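Local coordinates for StAR-related lipid transfer protein 13 (Homo sapiens, PDB 2PSO) that stimulates GTP hydrolysis by RhoA, and perhaps by Cdc42, as a tumour suppressor in hepatocellular carcinoma cells, this part being its lipid-binding START domain, at residues I221-S224 and F225-L228. Sequence-based numbering, arbitrary orientation.
Sequences IRNS and FQPL
With CG anti to its carbonyl carbon (chi1 -75°) and the chain extended beyond it, Gln-226 runs back along Asn-223, the two side chains pointing the same way. Its amide lies 60° from the plane of the Asn-223 amide and, at 28°, closer to that of the Arg-222 guanidinium. Gln-226 NE2 lies against Arg-222 CG and CD and sits 3.6 Å from Arg-222 NE, a van der Waals approach between two donors, and Gln-226 CB rests 3.4 Å from Asn-223 O. Arg-222, bent at chi3, offers NE and NH2 in plane to Asn-223 OD1 through two weak hydrogen bonds, while NH2 also forms a salt bridge with Asp-59. Shortened to an alanine, Gln-226 would lose the amide that lies against Arg-222 and Asn-223 OD1, which would probably open a gap beside them.

The arrangement closes helix 209-223, the C-terminal helix of the START fold, with a type I beta turn from Asn-223 to Gln-226. Phe-225 N bonds to Arg-222 O at 2.9 Å, and Gln-226 N reaches Asn-223 O at 2.9 Å. Ser-224 OG gives its hydrogen to Ile-221 O (2.8 Å). Phe-225 CD1 approaches the same Ile-221 O at 3.6 Å, and the ring forms a cation-pi contact with Arg-93 of helix 87-96, with Val-89 of the same helix and Val-83 of strand 76-83 also touching the Phe-225 side chain.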
ATOM      1  N   ILE A 221      -6.188   0.603   9.484  1.00 26.85           N
ATOM      2  CA  ILE A 221      -5.484   1.679  10.147  1.00 24.92           C
ATOM      3  C   ILE A 221      -6.496   2.621  10.755  1.00 31.55           C
ATOM      4  O   ILE A 221      -6.342   3.047  11.906  1.00 36.24           O
ATOM      5  CB  ILE A 221      -4.622   2.457   9.200  1.00 21.73           C
ATOM      6  CG1 ILE A 221      -3.419   1.590   8.783  1.00 20.93           C
ATOM      7  CG2 ILE A 221      -4.205   3.766   9.875  1.00 18.57           C
ATOM      8  CD1 ILE A 221      -2.649   2.119   7.624  1.00 16.18           C
ATOM      9  N   ARG A 222      -7.553   2.916  10.001  1.00 31.69           N
ATOM     10  CA  ARG A 222      -8.588   3.794  10.512  1.00 32.84           C
ATOM     11  C   ARG A 222      -9.269   3.192  11.733  1.00 34.46           C
ATOM     12  O   ARG A 222      -9.318   3.831  12.793  1.00 35.73           O
ATOM     13  CB  ARG A 222      -9.608   4.097   9.438  1.00 33.09           C
ATOM     14  CG  ARG A 222     -10.721   4.979   9.898  1.00 32.72           C
ATOM     15  CD  ARG A 222     -11.865   4.848   8.930  1.00 36.76           C
ATOM     16  NE  ARG A 222     -12.304   3.460   8.827  1.00 38.17           N
ATOM     17  CZ  ARG A 222     -13.054   2.991   7.838  1.00 40.89           C
ATOM     18  NH1 ARG A 222     -13.444   3.794   6.857  1.00 42.00           N
ATOM     19  NH2 ARG A 222     -13.412   1.716   7.827  1.00 43.15           N
ATOM     20  N   ASN A 223      -9.756   1.960  11.596  1.00 31.88           N
ATOM     21  CA  ASN A 223     -10.415   1.279  12.701  1.00 32.10           C
ATOM     22  C   ASN A 223      -9.598   1.246  13.982  1.00 34.11           C
ATOM     23  O   ASN A 223     -10.145   1.306  15.076  1.00 35.21           O
ATOM     24  CB  ASN A 223     -10.796  -0.142  12.323  1.00 32.64           C
ATOM     25  CG  ASN A 223     -11.794  -0.193  11.179  1.00 36.04           C
ATOM     26  OD1 ASN A 223     -12.503   0.782  10.896  1.00 36.55           O
ATOM     27  ND2 ASN A 223     -11.842  -1.333  10.497  1.00 36.43           N
ATOM     28  N   SER A 224      -8.282   1.178  13.860  1.00 35.26           N
ATOM     29  CA  SER A 224      -7.455   1.058  15.046  1.00 34.54           C
ATOM     30  C   SER A 224      -7.379   2.362  15.863  1.00 35.51           C
ATOM     31  O   SER A 224      -6.663   2.431  16.865  1.00 34.35           O
ATOM     32  CB  SER A 224      -6.063   0.570  14.673  1.00 33.04           C
ATOM     33  OG  SER A 224      -5.350   1.624  14.064  1.00 34.50           O
ATOM     34  N   PHE A 225      -8.138   3.376  15.447  1.00 35.97           N
ATOM     35  CA  PHE A 225      -8.246   4.615  16.199  1.00 37.69           C
ATOM     36  C   PHE A 225      -9.678   4.827  16.639  1.00 43.50           C
ATOM     37  O   PHE A 225     -10.046   5.910  17.082  1.00 45.55           O
ATOM     38  CB  PHE A 225      -7.863   5.807  15.334  1.00 37.30           C
ATOM     39  CG  PHE A 225      -6.405   6.089  15.279  1.00 35.18           C
ATOM     40  CD1 PHE A 225      -5.684   5.821  14.120  1.00 37.02           C
ATOM     41  CD2 PHE A 225      -5.758   6.657  16.358  1.00 34.80           C
ATOM     42  CE1 PHE A 225      -4.333   6.102  14.038  1.00 36.71           C
ATOM     43  CE2 PHE A 225      -4.418   6.938  16.302  1.00 35.21           C
ATOM     44  CZ  PHE A 225      -3.695   6.657  15.133  1.00 38.28           C
ATOM     45  N   GLN A 226     -10.512   3.812  16.468  1.00 51.75           N
ATOM     46  CA  GLN A 226     -11.904   3.908  16.881  1.00 54.79           C
ATOM     47  C   GLN A 226     -12.050   3.137  18.160  1.00 57.83           C
ATOM     48  O   GLN A 226     -11.711   1.956  18.191  1.00 55.17           O
ATOM     49  CB  GLN A 226     -12.839   3.324  15.825  1.00 54.50           C
ATOM     50  CG  GLN A 226     -13.029   4.200  14.592  1.00 55.77           C
ATOM     51  CD  GLN A 226     -13.642   3.441  13.411  1.00 56.06           C
ATOM     52  OE1 GLN A 226     -14.248   2.374  13.578  1.00 54.76           O
ATOM     53  NE2 GLN A 226     -13.485   3.995  12.212  1.00 56.43           N
ATOM     54  N   PRO A 227     -12.519   3.817  19.226  1.00 63.18           N
ATOM     55  CA  PRO A 227     -12.922   3.217  20.497  1.00 65.36           C
ATOM     56  C   PRO A 227     -13.618   1.876  20.294  1.00 66.94           C
ATOM     57  O   PRO A 227     -14.845   1.822  20.207  1.00 67.27           O
ATOM     58  CB  PRO A 227     -13.900   4.250  21.063  1.00 65.62           C
ATOM     59  CG  PRO A 227     -13.338   5.565  20.594  1.00 66.06           C
ATOM     60  CD  PRO A 227     -12.652   5.288  19.258  1.00 64.48           C
ATOM     61  N   LEU A 228     -12.815   0.814  20.201  1.00 68.52           N
ATOM     62  CA  LEU A 228     -13.307  -0.546  19.982  1.00 69.65           C
ATOM     63  C   LEU A 228     -12.238  -1.577  20.365  1.00 69.73           C
ATOM     64  O   LEU A 228     -11.961  -1.793  21.553  1.00 68.60           O
ATOM     65  CB  LEU A 228     -13.744  -0.737  18.522  1.00 69.49           C
TER